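Local coordinates for leucine aminopeptidase (Parabacteroides distasonis, PDB 3TC8), which binds zinc and probably acts as an exopeptidase of peptidase family M28, removing amino-terminal residues from peptides, at residues S105-D110 / E159-P164. Sequence-based numbering, arbitrary orientation.
Sequences SRPYSD and EDYGTP
Arg106 joins two loops beside the zinc site by turning the edge of its guanidinium to the backbone carbonyls of Asp160 and Gly162, a buried polar contact flanked by proline-tyrosine packing. NH1 donates to Asp160 O at 2.9 Å from above the carbonyl plane and also to Gly162 O. NH2 adds a second bond to Gly162 O, 3.0 Å long, so this one oxygen takes an end-on, two-nitrogen grip from a single face of its plane. Within its own loop the same group meets the Asp110 carboxylate side-on, NE to OD1 at 2.9 Å and NH2 to OD2, as a salt bridge. All five bonds lie close to the guanidinium plane and fix its rotation, while Tyr108 CD2 rests over the centre of one face. With Arg106 CG anti to the backbone N (chi1 -176°), that carbon comes 3.2 Å from Asp160 O; CB and CD lie beside the Asp160 carboxylate. An alanine here would probably leave Asp160 O and Gly162 O without these donors and the Asp110 carboxylate without its countercharge. On the flank, Pro107 CG sits over the Tyr161 ring, 3.7 Å from its centroid, in a CH-pi contact; Pro164 CG makes a longer one with the Tyr108 ring, whose hydroxyl bonds to Tyr75. Asp160 itself binds the zinc ion with Asp127 and His281, and a water accepting from Arg106 N donates to Asp160 OD2, tying the first loop to this ligand. The two loops follow strands 96-102 and 150-156, parallel neighbours in the mixed sheet, and lead on to helices 125-144 and 177-184.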
loop_
_atom_site.group_PDB
_atom_site.type_symbol
_atom_site.label_atom_id
_atom_site.label_comp_id
_atom_site.label_asym_id
_atom_site.label_seq_id
_atom_site.Cartn_x
_atom_site.Cartn_y
_atom_site.Cartn_z
ATOM N N SER A 105 -10.747 -0.299 -2.814
ATOM C CA SER A 105 -10.779 -0.454 -4.267
ATOM C C SER A 105 -11.507 0.725 -4.889
ATOM O O SER A 105 -12.522 1.200 -4.396
ATOM C CB SER A 105 -11.609 -1.732 -4.625
ATOM O OG SER A 105 -11.124 -2.880 -3.990
ATOM N N ARG A 106 -11.014 1.167 -6.035
ATOM C CA ARG A 106 -11.626 2.273 -6.752
ATOM C C ARG A 106 -13.044 1.908 -7.202
ATOM O O ARG A 106 -13.246 0.852 -7.790
ATOM C CB ARG A 106 -10.742 2.644 -7.937
ATOM C CG ARG A 106 -11.214 3.858 -8.746
ATOM C CD ARG A 106 -10.043 4.611 -9.315
ATOM N NE ARG A 106 -10.406 5.753 -10.156
ATOM C CZ ARG A 106 -10.734 6.934 -9.664
ATOM N NH1 ARG A 106 -10.908 7.120 -8.381
ATOM N NH2 ARG A 106 -11.016 7.954 -10.471
ATOM N N PRO A 107 -13.974 2.848 -7.102
ATOM C CA PRO A 107 -15.362 2.590 -7.538
ATOM C C PRO A 107 -15.608 2.730 -9.041
ATOM O O PRO A 107 -16.725 2.536 -9.487
ATOM C CB PRO A 107 -16.164 3.607 -6.759
ATOM C CG PRO A 107 -15.223 4.752 -6.564
ATOM C CD PRO A 107 -13.921 4.067 -6.262
ATOM N N TYR A 108 -14.568 3.093 -9.750
ATOM C CA TYR A 108 -14.597 3.380 -11.166
ATOM C C TYR A 108 -13.498 2.607 -11.879
ATOM O O TYR A 108 -12.511 2.203 -11.270
ATOM C CB TYR A 108 -14.371 4.876 -11.449
ATOM C CG TYR A 108 -15.141 5.823 -10.584
ATOM C CD1 TYR A 108 -16.522 5.771 -10.488
ATOM C CD2 TYR A 108 -14.483 6.747 -9.795
ATOM C CE1 TYR A 108 -17.210 6.649 -9.680
ATOM C CE2 TYR A 108 -15.163 7.633 -8.943
ATOM C CZ TYR A 108 -16.524 7.551 -8.892
ATOM O OH TYR A 108 -17.195 8.444 -8.091
ATOM N N SER A 109 -13.689 2.389 -13.156
ATOM C CA SER A 109 -12.660 1.859 -14.063
ATOM C C SER A 109 -12.438 2.885 -15.169
ATOM O O SER A 109 -12.700 2.642 -16.335
ATOM C CB SER A 109 -13.057 0.501 -14.603
ATOM O OG SER A 109 -13.321 -0.398 -13.546
ATOM N N ASP A 110 -11.977 4.078 -14.750
ATOM C CA ASP A 110 -12.062 5.259 -15.597
ATOM C C ASP A 110 -11.008 5.352 -16.680
ATOM O O ASP A 110 -11.117 6.225 -17.510
ATOM C CB ASP A 110 -12.144 6.541 -14.759
ATOM C CG ASP A 110 -11.070 6.683 -13.666
ATOM O OD1 ASP A 110 -10.706 5.691 -12.997
ATOM O OD2 ASP A 110 -10.643 7.861 -13.444
ATOM N N GLU A 159 -8.090 5.730 -0.468
ATOM C CA GLU A 159 -7.022 6.275 -1.254
ATOM C C GLU A 159 -7.424 6.530 -2.701
ATOM O O GLU A 159 -6.872 7.426 -3.324
ATOM C CB GLU A 159 -5.805 5.339 -1.205
ATOM C CG GLU A 159 -4.596 5.802 -2.027
ATOM C CD GLU A 159 -4.611 5.531 -3.510
ATOM O OE1 GLU A 159 -5.294 4.556 -3.909
ATOM O OE2 GLU A 159 -3.926 6.314 -4.264
ATOM N N ASP A 160 -8.317 5.673 -3.203
ATOM C CA ASP A 160 -8.499 5.547 -4.661
ATOM C C ASP A 160 -9.921 5.969 -5.097
ATOM O O ASP A 160 -10.432 5.439 -6.083
ATOM C CB ASP A 160 -8.173 4.133 -5.128
ATOM C CG ASP A 160 -7.427 4.103 -6.425
ATOM O OD1 ASP A 160 -7.008 5.148 -6.939
ATOM O OD2 ASP A 160 -7.212 3.033 -6.944
ATOM N N TYR A 161 -10.454 6.974 -4.424
ATOM C CA TYR A 161 -11.787 7.545 -4.684
ATOM C C TYR A 161 -11.643 8.983 -5.212
ATOM O O TYR A 161 -12.564 9.785 -5.098
ATOM C CB TYR A 161 -12.650 7.475 -3.402
ATOM C CG TYR A 161 -14.135 7.207 -3.577
ATOM C CD1 TYR A 161 -15.008 8.128 -4.189
ATOM C CD2 TYR A 161 -14.707 6.057 -3.050
ATOM C CE1 TYR A 161 -16.353 7.858 -4.253
ATOM C CE2 TYR A 161 -16.067 5.813 -3.083
ATOM C CZ TYR A 161 -16.879 6.742 -3.699
ATOM O OH TYR A 161 -18.245 6.490 -3.726
ATOM N N GLY A 162 -10.523 9.300 -5.836
ATOM C CA GLY A 162 -10.298 10.624 -6.385
ATOM C C GLY A 162 -11.060 10.854 -7.667
ATOM O O GLY A 162 -11.628 9.939 -8.275
ATOM N N THR A 163 -11.089 12.112 -8.081
ATOM C CA THR A 163 -11.852 12.556 -9.246
ATOM C C THR A 163 -11.568 11.655 -10.438
ATOM O O THR A 163 -10.403 11.505 -10.839
ATOM C CB THR A 163 -11.469 13.995 -9.622
ATOM O OG1 THR A 163 -11.645 14.823 -8.467
ATOM C CG2 THR A 163 -12.320 14.496 -10.792
ATOM N N PRO A 164 -12.615 11.115 -11.093
ATOM C CA PRO A 164 -12.367 10.268 -12.261
ATOM C C PRO A 164 -12.212 11.073 -13.551
ATOM O O PRO A 164 -12.603 12.247 -13.646
ATOM C CB PRO A 164 -13.605 9.384 -12.304
ATOM C CG PRO A 164 -14.659 10.216 -11.709
ATOM C CD PRO A 164 -14.010 11.038 -10.647
HETATM O O HOH W 1 -8.121 0.553 -6.277
#